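Local structure of tryptophan halogenase superfamily (Brevundimonas sp. BAL3, 6FRL) at residues Gly87-Trp93 / Pro266-Ala272; Ser98-His102 / Ala452-Phe457; His400-Asn404 / Cys415-Val420; Thr423-Lys427 / Val438-Glu443. The protein acts as a flavin-dependent halogenase that prefers bromination over chlorination, probably using reduced flavin to halogenate an electron-rich aromatic substrate. All blocks are in the same frame, centred on the assembly; numbering follows the deposited sequence.

Contact 1: Gly87-Trp93 / Pro266-Ala272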
# COMPACT_ATOMS: atom_id res chain seq x y z
N GLY B 87 9.81 7.67 20.88
CA GLY B 87 10.70 6.95 19.96
C GLY B 87 11.75 6.12 20.71
O GLY B 87 11.66 5.95 21.93
N ILE B 88 12.75 5.62 20.00
CA ILE B 88 13.82 4.84 20.65
C ILE B 88 15.14 5.53 20.44
O ILE B 88 15.42 6.03 19.34
CB ILE B 88 13.95 3.43 20.07
CG1 ILE B 88 12.62 2.68 20.19
CG2 ILE B 88 15.09 2.64 20.72
CD1 ILE B 88 12.62 1.32 19.48
N ARG B 89 15.96 5.55 21.48
CA ARG B 89 17.26 6.22 21.42
C ARG B 89 18.41 5.22 21.32
O ARG B 89 18.61 4.45 22.23
CB ARG B 89 17.41 7.12 22.64
CG ARG B 89 18.59 8.07 22.53
CD ARG B 89 18.52 9.13 23.59
NE ARG B 89 19.57 10.12 23.41
CZ ARG B 89 19.59 11.32 23.99
NH1 ARG B 89 18.63 11.71 24.81
NH2 ARG B 89 20.60 12.15 23.74
N PHE B 90 19.12 5.25 20.20
CA PHE B 90 20.23 4.30 19.92
C PHE B 90 21.58 4.93 20.29
O PHE B 90 21.98 5.97 19.71
CB PHE B 90 20.21 3.86 18.45
CG PHE B 90 19.06 2.97 18.12
CD1 PHE B 90 19.11 1.62 18.38
CD2 PHE B 90 17.87 3.50 17.63
CE1 PHE B 90 18.01 0.81 18.14
CE2 PHE B 90 16.78 2.68 17.38
CZ PHE B 90 16.85 1.34 17.63
N LEU B 91 22.24 4.33 21.28
CA LEU B 91 23.50 4.83 21.85
C LEU B 91 24.62 3.86 21.55
O LEU B 91 24.44 2.63 21.71
CB LEU B 91 23.38 5.04 23.37
CG LEU B 91 22.31 6.07 23.76
CD1 LEU B 91 22.06 6.12 25.26
CD2 LEU B 91 22.70 7.44 23.23
N ASP B 92 25.73 4.42 21.05
CA ASP B 92 27.00 3.70 20.83
C ASP B 92 26.97 2.62 19.72
O ASP B 92 27.82 1.74 19.76
CB ASP B 92 27.57 3.10 22.14
CG ASP B 92 27.71 4.13 23.27
OD1 ASP B 92 27.87 5.36 23.04
OD2 ASP B 92 27.67 3.71 24.42
N TRP B 93 26.04 2.69 18.75
CA TRP B 93 26.03 1.69 17.64
C TRP B 93 27.05 2.03 16.54
O TRP B 93 27.42 1.16 15.74
CB TRP B 93 24.61 1.51 17.02
CG TRP B 93 23.66 0.78 17.94
CD1 TRP B 93 23.17 1.24 19.14
CD2 TRP B 93 23.13 -0.54 17.76
NE1 TRP B 93 22.36 0.28 19.71
CE2 TRP B 93 22.32 -0.82 18.89
CE3 TRP B 93 23.25 -1.52 16.77
CZ2 TRP B 93 21.65 -2.02 19.04
CZ3 TRP B 93 22.56 -2.71 16.92
CH2 TRP B 93 21.78 -2.96 18.04
N PRO B 266 10.94 10.31 28.16
CA PRO B 266 9.94 9.89 27.17
C PRO B 266 10.52 9.15 25.95
O PRO B 266 10.13 9.41 24.80
CB PRO B 266 9.29 11.22 26.74
CG PRO B 266 10.38 12.22 26.88
CD PRO B 266 11.36 11.71 27.95
N PHE B 267 11.43 8.22 26.20
CA PHE B 267 11.98 7.36 25.17
C PHE B 267 12.58 6.10 25.77
O PHE B 267 12.92 6.07 26.97
CB PHE B 267 13.02 8.07 24.35
CG PHE B 267 14.10 8.73 25.16
CD1 PHE B 267 15.15 7.97 25.66
CD2 PHE B 267 14.07 10.11 25.41
CE1 PHE B 267 16.17 8.59 26.40
CE2 PHE B 267 15.07 10.73 26.14
CZ PHE B 267 16.11 9.97 26.66
N THR B 268 12.71 5.07 24.94
CA THR B 268 13.38 3.84 25.32
C THR B 268 14.87 4.02 25.01
O THR B 268 15.22 4.60 23.97
CB THR B 268 12.78 2.68 24.52
OG1 THR B 268 11.38 2.64 24.78
CG2 THR B 268 13.41 1.36 24.88
N ARG B 269 15.74 3.55 25.91
CA ARG B 269 17.20 3.55 25.65
C ARG B 269 17.65 2.23 25.10
O ARG B 269 17.34 1.21 25.70
CB ARG B 269 18.00 3.81 26.91
CG ARG B 269 18.02 5.26 27.37
CD ARG B 269 18.46 5.36 28.83
NE ARG B 269 17.82 6.49 29.48
CZ ARG B 269 18.18 7.75 29.30
NH1 ARG B 269 19.21 8.08 28.49
NH2 ARG B 269 17.50 8.71 29.93
N VAL B 270 18.35 2.24 23.96
CA VAL B 270 18.98 1.02 23.43
C VAL B 270 20.47 1.23 23.24
O VAL B 270 20.86 1.90 22.31
CB VAL B 270 18.32 0.53 22.13
CG1 VAL B 270 19.07 -0.65 21.55
CG2 VAL B 270 16.88 0.13 22.39
N THR B 271 21.26 0.64 24.13
CA THR B 271 22.70 0.89 24.24
C THR B 271 23.50 -0.34 23.76
O THR B 271 23.42 -1.42 24.36
CB THR B 271 23.11 1.23 25.69
OG1 THR B 271 22.38 2.38 26.14
CG2 THR B 271 24.62 1.52 25.81
N ALA B 272 24.26 -0.17 22.68
CA ALA B 272 25.12 -1.25 22.19
C ALA B 272 26.26 -1.53 23.17
O ALA B 272 26.89 -0.59 23.68
CB ALA B 272 25.69 -0.92 20.82
O HOH W 1 28.54 1.22 24.65
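Strands 87-91 and 268-272 run side by side in the same direction, their axes 4.8 Å apart at closest approach, and the facing peptide groups are paired in regular succession. Arg89 N donates to Thr268 O (2.8 Å), Val270 N to Arg89 O (2.8 Å), Leu91 N to Val270 O (3.0 Å) and Ala272 N to Leu91 O (3.0 Å), while a weak bond from Thr268 N to Gly87 O (3.3 Å) opens the ladder. Val270 O also receives a weak bond from Trp93 NE1 (3.4 Å), and Ala272 CB sits over the five-membered Trp93 ring, 3.7 Å from its centroid, a CH-pi contact. Just past the end of strand 87-91, a water donates to both Asp92 OD2 and Ala272 O, each at 2.6 Å, and Asp92 OD1 is taken by Gly97 N. Arg89 sends its charge to Asp99 and lays CD over the face of the Phe267 ring; Thr268 OG1 pairs with His166. On the face that carries Ile88, Phe90, Thr268 and Val270, the side-chain contacts of Val270 are apolar, with Ile88 CG2 3.5 Å from Val270 CG2. The arrangement is a parallel strand pair within an otherwise antiparallel mixed sheet of seven strands.

Contact 2: Ser98-His102 / Ala452-Phe457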
# COMPACT_ATOMS: atom_id res chain seq x y z
N SER B 98 28.16 7.88 20.02
CA SER B 98 27.15 7.99 18.96
C SER B 98 25.74 8.01 19.60
O SER B 98 25.51 7.42 20.65
CB SER B 98 27.26 6.86 17.93
OG SER B 98 26.72 5.63 18.41
N ASP B 99 24.81 8.71 18.95
CA ASP B 99 23.55 9.07 19.57
C ASP B 99 22.54 9.54 18.49
O ASP B 99 22.73 10.61 17.89
CB ASP B 99 23.82 10.17 20.60
CG ASP B 99 22.60 10.56 21.43
OD1 ASP B 99 21.45 10.15 21.12
OD2 ASP B 99 22.79 11.34 22.40
N PHE B 100 21.50 8.72 18.24
CA PHE B 100 20.37 9.12 17.42
C PHE B 100 19.02 8.59 17.95
O PHE B 100 18.98 7.65 18.73
CB PHE B 100 20.60 8.77 15.94
CG PHE B 100 20.35 7.32 15.59
CD1 PHE B 100 21.37 6.38 15.69
CD2 PHE B 100 19.09 6.91 15.10
CE1 PHE B 100 21.14 5.04 15.36
CE2 PHE B 100 18.85 5.58 14.76
CZ PHE B 100 19.88 4.63 14.89
N ILE B 101 17.93 9.26 17.56
CA ILE B 101 16.57 8.85 17.96
C ILE B 101 15.70 8.48 16.73
O ILE B 101 15.55 9.30 15.79
CB ILE B 101 15.84 9.97 18.76
CG1 ILE B 101 16.52 10.20 20.10
CG2 ILE B 101 14.41 9.56 19.06
CD1 ILE B 101 16.02 11.41 20.89
N HIS B 102 15.11 7.28 16.79
CA HIS B 102 14.06 6.84 15.84
C HIS B 102 12.72 7.23 16.40
O HIS B 102 12.24 6.60 17.33
CB HIS B 102 14.11 5.32 15.60
CG HIS B 102 13.01 4.80 14.72
ND1 HIS B 102 12.68 3.46 14.65
CD2 HIS B 102 12.14 5.45 13.91
CE1 HIS B 102 11.64 3.31 13.85
NE2 HIS B 102 11.30 4.50 13.37
N ALA B 452 15.44 7.03 9.28
CA ALA B 452 16.04 7.25 10.61
C ALA B 452 17.23 6.33 10.86
O ALA B 452 18.23 6.72 11.49
CB ALA B 452 15.00 7.07 11.71
N ILE B 453 17.12 5.10 10.38
CA ILE B 453 18.20 4.14 10.56
C ILE B 453 19.36 4.44 9.59
O ILE B 453 20.53 4.48 10.01
CB ILE B 453 17.68 2.70 10.45
CG1 ILE B 453 16.53 2.46 11.48
CG2 ILE B 453 18.82 1.69 10.64
CD1 ILE B 453 16.79 2.90 12.92
N TYR B 454 19.04 4.72 8.32
CA TYR B 454 20.10 5.07 7.36
C TYR B 454 20.90 6.25 7.90
O TYR B 454 22.13 6.17 8.01
CB TYR B 454 19.56 5.35 5.96
CG TYR B 454 18.98 4.15 5.22
CD1 TYR B 454 19.68 2.96 5.11
CD2 TYR B 454 17.72 4.22 4.59
CE1 TYR B 454 19.15 1.87 4.41
CE2 TYR B 454 17.18 3.14 3.91
CZ TYR B 454 17.89 1.97 3.82
OH TYR B 454 17.38 0.89 3.13
N ASP B 455 20.20 7.30 8.32
CA ASP B 455 20.86 8.49 8.84
C ASP B 455 21.58 8.25 10.15
O ASP B 455 22.68 8.74 10.35
CB ASP B 455 19.87 9.65 9.00
CG ASP B 455 20.41 10.75 9.81
OD1 ASP B 455 21.29 11.44 9.27
OD2 ASP B 455 20.00 10.88 11.00
N GLY B 456 20.97 7.50 11.06
CA GLY B 456 21.62 7.15 12.34
C GLY B 456 22.95 6.42 12.21
O GLY B 456 23.87 6.65 12.99
N PHE B 457 23.05 5.53 11.21
CA PHE B 457 24.32 4.86 10.93
C PHE B 457 25.19 5.54 9.87
O PHE B 457 26.17 4.95 9.46
CB PHE B 457 24.07 3.41 10.54
CG PHE B 457 23.60 2.57 11.67
CD1 PHE B 457 24.51 1.98 12.52
CD2 PHE B 457 22.25 2.39 11.90
CE1 PHE B 457 24.06 1.18 13.56
CE2 PHE B 457 21.80 1.63 12.95
CZ PHE B 457 22.71 1.02 13.79
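Phe100 makes the largest contribution to this contact, burying 100 Å² of its surface against the last turn of helix 447-456, which runs almost exactly antiparallel to strand 99-102 at a distance of 8.6 Å between their axes. Its ring lies flat against the backbone of Gly456: Gly456 CA stands 3.5 Å from the ring centroid and nearly on the ring normal, a CH-pi contact. A beta carbon at that position would fall within 2.5 Å of Phe100 CZ, so the absence of a side chain is what lets the ring settle on the helix. Phe100 also turns an edge toward the face of Phe457 in an offset edge-to-face pair, centroids 5.7 Å apart and planes at 66°, and its CE2 atom meets Ile453 CD1 at 3.8 Å.

One turn earlier in the helix, Ala452 faces His102, with Ala452 CB 4.0 Å from His102 CD2. Both ring nitrogens of His102 are engaged outside the two segments, NE2 with Ser449 and ND1 with Glu351.

The helix end thus covers an edge strand of the seven-stranded sheet, whose inner neighbour, strand 87-91, adds Phe90 beside Phe100, while helix 376-402 packs against Ile453 and Tyr454 through Phe396, Leu399 and His400.

Contact 3: His400-Asn404 / Cys415-Val420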
# COMPACT_ATOMS: atom_id res chain seq x y z
N HIS B 400 19.93 -2.84 11.41
CA HIS B 400 20.56 -2.16 12.54
C HIS B 400 21.99 -2.76 12.81
O HIS B 400 22.98 -2.03 13.08
CB HIS B 400 19.71 -2.28 13.81
CG HIS B 400 18.40 -1.53 13.80
ND1 HIS B 400 17.34 -1.89 13.00
CD2 HIS B 400 17.96 -0.49 14.57
CE1 HIS B 400 16.30 -1.10 13.26
NE2 HIS B 400 16.65 -0.24 14.20
N TYR B 401 22.08 -4.08 12.74
CA TYR B 401 23.36 -4.76 12.93
C TYR B 401 24.27 -4.58 11.70
O TYR B 401 25.46 -4.30 11.84
CB TYR B 401 23.14 -6.27 13.16
CG TYR B 401 22.48 -6.64 14.47
CD1 TYR B 401 23.21 -6.60 15.67
CD2 TYR B 401 21.15 -7.09 14.52
CE1 TYR B 401 22.61 -6.94 16.88
CE2 TYR B 401 20.56 -7.45 15.73
CZ TYR B 401 21.29 -7.38 16.90
OH TYR B 401 20.76 -7.76 18.10
N LYS B 402 23.69 -4.77 10.52
CA LYS B 402 24.41 -4.68 9.25
C LYS B 402 25.18 -3.37 9.04
O LYS B 402 26.24 -3.40 8.42
CB LYS B 402 23.44 -4.89 8.10
CG LYS B 402 24.08 -4.89 6.70
CD LYS B 402 25.22 -5.89 6.59
CE LYS B 402 25.56 -6.26 5.16
NZ LYS B 402 26.80 -7.10 5.11
N LEU B 403 24.65 -2.25 9.54
CA LEU B 403 25.23 -0.91 9.32
C LEU B 403 26.05 -0.34 10.50
O LEU B 403 26.50 0.83 10.48
CB LEU B 403 24.11 0.08 8.99
CG LEU B 403 23.20 -0.26 7.81
CD1 LEU B 403 22.19 0.86 7.62
CD2 LEU B 403 24.01 -0.44 6.54
N ASN B 404 26.27 -1.16 11.53
CA ASN B 404 27.01 -0.68 12.69
C ASN B 404 28.43 -0.26 12.27
O ASN B 404 28.96 -0.76 11.28
CB ASN B 404 26.99 -1.73 13.80
CG ASN B 404 28.17 -2.67 13.72
OD1 ASN B 404 29.26 -2.34 14.21
ND2 ASN B 404 27.96 -3.86 13.16
N CYS B 415 28.89 -8.78 12.06
CA CYS B 415 27.56 -8.21 11.75
C CYS B 415 27.62 -7.36 10.47
O CYS B 415 26.78 -7.53 9.58
CB CYS B 415 27.01 -7.40 12.93
SG CYS B 415 26.26 -8.40 14.23
N ARG B 416 28.65 -6.51 10.38
CA ARG B 416 28.93 -5.68 9.20
C ARG B 416 29.25 -6.44 7.89
O ARG B 416 28.92 -5.98 6.80
CB ARG B 416 30.05 -4.70 9.52
CG ARG B 416 30.35 -3.66 8.46
CD ARG B 416 31.22 -2.53 9.01
NE ARG B 416 32.31 -3.04 9.86
CZ ARG B 416 32.44 -2.85 11.19
NH1 ARG B 416 31.58 -2.12 11.90
NH2 ARG B 416 33.49 -3.39 11.81
N GLU B 417 29.86 -7.62 8.00
CA GLU B 417 30.17 -8.43 6.83
C GLU B 417 29.26 -9.62 6.63
O GLU B 417 29.39 -10.31 5.62
CB GLU B 417 31.64 -8.87 6.91
CG GLU B 417 32.64 -7.72 6.70
CD GLU B 417 33.94 -7.93 7.46
OE1 GLU B 417 34.37 -9.09 7.60
OE2 GLU B 417 34.53 -6.92 7.90
N MET B 418 28.33 -9.88 7.56
CA MET B 418 27.38 -11.04 7.45
C MET B 418 26.50 -10.92 6.21
O MET B 418 26.12 -9.82 5.81
CB MET B 418 26.49 -11.21 8.72
CG MET B 418 25.21 -10.38 8.77
SD MET B 418 24.40 -10.12 10.37
CE MET B 418 24.29 -11.83 10.88
N PRO B 419 26.17 -12.05 5.59
CA PRO B 419 25.15 -11.98 4.54
C PRO B 419 23.74 -11.66 5.10
O PRO B 419 23.47 -11.91 6.27
CB PRO B 419 25.21 -13.35 3.86
CG PRO B 419 25.84 -14.25 4.84
CD PRO B 419 26.62 -13.43 5.84
N VAL B 420 22.88 -11.07 4.26
CA VAL B 420 21.56 -10.62 4.66
C VAL B 420 20.60 -11.00 3.56
O VAL B 420 20.99 -11.15 2.41
CB VAL B 420 21.50 -9.08 4.94
CG1 VAL B 420 22.62 -8.63 5.86
CG2 VAL B 420 21.57 -8.25 3.67
O HOH W 2 27.41 -3.59 5.85
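The C-terminal ends of two consecutive helices, 376-402 and 410-417, meet here and are tied together mainly by side chains reaching for backbone carbonyls. Lys402 does most of the work. With chi1 t and a p bend at chi2, followed by an extended outer chain, it places NZ 2.9 Å from Arg416 O and 2.9 Å from Met418 O, donating to a carbonyl of the last helical turn, Arg416 O, and to one just after the helix, Met418 O. On the way, Lys402 CE passes 3.8 Å from Val420 CG1. Arg416 reaches in the opposite sense: extended through chi1 and chi2, it folds at chi3 (p), and NH1 donates to Asn404 O at 3.0 Å and also to Arg406 O. Asn404, its chi1 of 91° lying between the usual wells, turns ND2 back to Tyr401 O (2.9 Å), with Trp412 O as a further acceptor. Tyr401 and Cys415 form a sulfur-aromatic contact, oblique to the ring, with Tyr401 CD1 3.8 Å from Cys415 SG, while the tyrosine hydroxyl goes on to Glu348. Between the two helix ends sits one water, donating to Lys402 O at 2.8 Å and to Arg416 O at 3.0 Å.

Contact 4: Thr423-Lys427 / Val438-Glu443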
# COMPACT_ATOMS: atom_id res chain seq x y z
N THR B 423 15.96 -9.45 -0.07
CA THR B 423 14.98 -8.35 0.11
C THR B 423 15.61 -7.07 0.73
O THR B 423 15.31 -5.96 0.29
CB THR B 423 13.81 -8.82 1.00
OG1 THR B 423 14.33 -9.58 2.07
CG2 THR B 423 12.86 -9.69 0.21
N LEU B 424 16.51 -7.26 1.70
CA LEU B 424 17.26 -6.19 2.32
C LEU B 424 18.43 -5.67 1.47
O LEU B 424 18.75 -4.47 1.53
CB LEU B 424 17.80 -6.63 3.68
CG LEU B 424 18.51 -5.56 4.50
CD1 LEU B 424 17.60 -4.34 4.73
CD2 LEU B 424 18.96 -6.16 5.82
N GLU B 425 19.08 -6.57 0.72
CA GLU B 425 20.13 -6.16 -0.23
C GLU B 425 19.57 -5.16 -1.22
O GLU B 425 20.20 -4.13 -1.49
CB GLU B 425 20.74 -7.36 -0.99
CG GLU B 425 21.78 -8.16 -0.21
CD GLU B 425 22.27 -9.44 -0.93
OE1 GLU B 425 21.75 -9.77 -2.04
OE2 GLU B 425 23.17 -10.12 -0.38
N ARG B 426 18.39 -5.45 -1.75
CA ARG B 426 17.75 -4.58 -2.72
C ARG B 426 17.39 -3.20 -2.16
O ARG B 426 17.56 -2.20 -2.86
CB ARG B 426 16.47 -5.22 -3.27
CG ARG B 426 16.71 -6.32 -4.28
CD ARG B 426 15.38 -6.94 -4.64
NE ARG B 426 14.46 -5.90 -5.14
CZ ARG B 426 13.14 -6.03 -5.29
NH1 ARG B 426 12.51 -7.18 -4.97
NH2 ARG B 426 12.44 -5.01 -5.76
N LYS B 427 16.90 -3.17 -0.91
CA LYS B 427 16.60 -1.92 -0.22
C LYS B 427 17.84 -1.07 -0.06
O LYS B 427 17.82 0.10 -0.42
CB LYS B 427 15.99 -2.16 1.18
CG LYS B 427 14.48 -2.29 1.19
CD LYS B 427 13.93 -2.59 2.58
CE LYS B 427 12.64 -1.83 2.86
NZ LYS B 427 11.49 -2.52 2.29
N VAL B 438 12.45 0.91 -1.45
CA VAL B 438 11.78 -0.25 -2.02
C VAL B 438 10.63 -0.56 -1.06
O VAL B 438 10.80 -0.61 0.17
CB VAL B 438 12.74 -1.47 -2.15
CG1 VAL B 438 11.98 -2.71 -2.59
CG2 VAL B 438 13.89 -1.14 -3.09
N ARG B 439 9.45 -0.74 -1.62
CA ARG B 439 8.26 -0.96 -0.81
C ARG B 439 7.69 -2.34 -1.13
O ARG B 439 7.32 -2.65 -2.27
CB ARG B 439 7.24 0.15 -1.06
CG ARG B 439 7.65 1.47 -0.39
CD ARG B 439 6.65 2.61 -0.57
NE ARG B 439 7.34 3.91 -0.71
CZ ARG B 439 6.85 5.11 -0.39
NH1 ARG B 439 5.62 5.25 0.11
NH2 ARG B 439 7.61 6.20 -0.56
N TYR B 440 7.69 -3.19 -0.11
CA TYR B 440 7.03 -4.48 -0.19
C TYR B 440 5.67 -4.38 0.51
O TYR B 440 5.33 -3.36 1.12
CB TYR B 440 7.93 -5.53 0.44
CG TYR B 440 9.33 -5.66 -0.17
CD1 TYR B 440 9.52 -6.12 -1.48
CD2 TYR B 440 10.48 -5.35 0.57
CE1 TYR B 440 10.79 -6.24 -2.04
CE2 TYR B 440 11.77 -5.49 0.03
CZ TYR B 440 11.91 -5.94 -1.28
OH TYR B 440 13.18 -6.06 -1.81
N ARG B 441 4.88 -5.44 0.40
CA ARG B 441 3.58 -5.49 1.11
C ARG B 441 3.88 -5.82 2.57
O ARG B 441 4.88 -6.52 2.89
CB ARG B 441 2.63 -6.56 0.53
CG ARG B 441 2.42 -6.52 -0.98
CD ARG B 441 1.73 -7.78 -1.51
NE ARG B 441 2.55 -9.01 -1.44
CZ ARG B 441 2.08 -10.26 -1.25
NH1 ARG B 441 0.78 -10.49 -1.09
NH2 ARG B 441 2.93 -11.29 -1.20
N TRP B 442 3.02 -5.30 3.45
CA TRP B 442 2.96 -5.71 4.87
C TRP B 442 4.10 -5.19 5.75
O TRP B 442 4.43 -5.79 6.78
CB TRP B 442 2.77 -7.25 4.99
CG TRP B 442 1.59 -7.73 4.19
CD1 TRP B 442 1.60 -8.54 3.08
CD2 TRP B 442 0.23 -7.40 4.43
NE1 TRP B 442 0.31 -8.75 2.63
CE2 TRP B 442 -0.55 -8.05 3.44
CE3 TRP B 442 -0.42 -6.61 5.40
CZ2 TRP B 442 -1.93 -7.92 3.37
CZ3 TRP B 442 -1.81 -6.49 5.36
CH2 TRP B 442 -2.55 -7.15 4.35
N GLU B 443 4.67 -4.05 5.37
CA GLU B 443 5.70 -3.37 6.15
C GLU B 443 5.06 -2.77 7.42
O GLU B 443 4.11 -2.01 7.33
CB GLU B 443 6.30 -2.19 5.36
CG GLU B 443 6.98 -2.50 4.03
CD GLU B 443 8.46 -2.85 4.13
OE1 GLU B 443 9.05 -2.99 3.05
OE2 GLU B 443 9.04 -2.99 5.23
O HOH W 3 15.53 1.43 -0.50
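Tyr440 points its ring, hydroxyl first, at the first turn of helix 422-434, overlapping Thr423, Arg426 and Lys427 and burying 96 Å² in doing so. Tyr440 OH donates to Thr423 O at 3.0 Å, a carbonyl whose helical bond from Lys427 N is weak at 3.4 Å. Arg426 sets a face of its guanidinium toward Tyr440 OH and Val438 CG1, a packing contact in which Arg426 NH2 lies 3.9 Å from Val438 CG1.

Lys427 supplies the electrostatic link. Lys427 NZ donates to Val438 O at 2.9 Å and forms a short salt bridge with Glu443 OE1 at 2.6 Å; a cation-pi contact with Trp450 adds a third partner. Glu443 OE1 also takes a weak bond from Tyr440 N (3.4 Å), so the same carboxylate oxygen serves both the lysine and, weakly, the backbone of its own segment. Closer to the helix, a water donates to Lys427 O (2.6 Å) and accepts from Val438 N (3.3 Å).

The result is a loop folded back on the helix that precedes it, before the chain enters helix 447-456, which contributes Trp450. Helix 376-402 touches Thr423 and Tyr440 through Arg392, and Glu381 of the second subunit packs on Val438, placing the loop at the dimer interface.

How the contacts relate
Contacts 1 and 2, with centres 10 Å apart, share a sheet: strands 87-91 and 99-103 are neighbours, and Arg89 NH2 reaches Asp99 OD2 at 2.7 Å. Phe457 of contact 2 bridges to contact 3, with its CZ 3.1 Å from His400 O and its CE1 3.5 Å from Trp93 CB of contact 1. Glu351 bonds His102 of contact 2 and His400 of contact 3. Contact 4 is separate from the sheet, its nearest atoms about 12 Å from those of contact 1; Tyr454 OH of contact 2 lies 3.7 Å from its Lys427 O, and Val420 O of contact 3 lies 3.7 Å from its Glu425 OE2. A glycerol, probably from the crystallisation liquor, lies about 4 Å from the Tyr440 side chain.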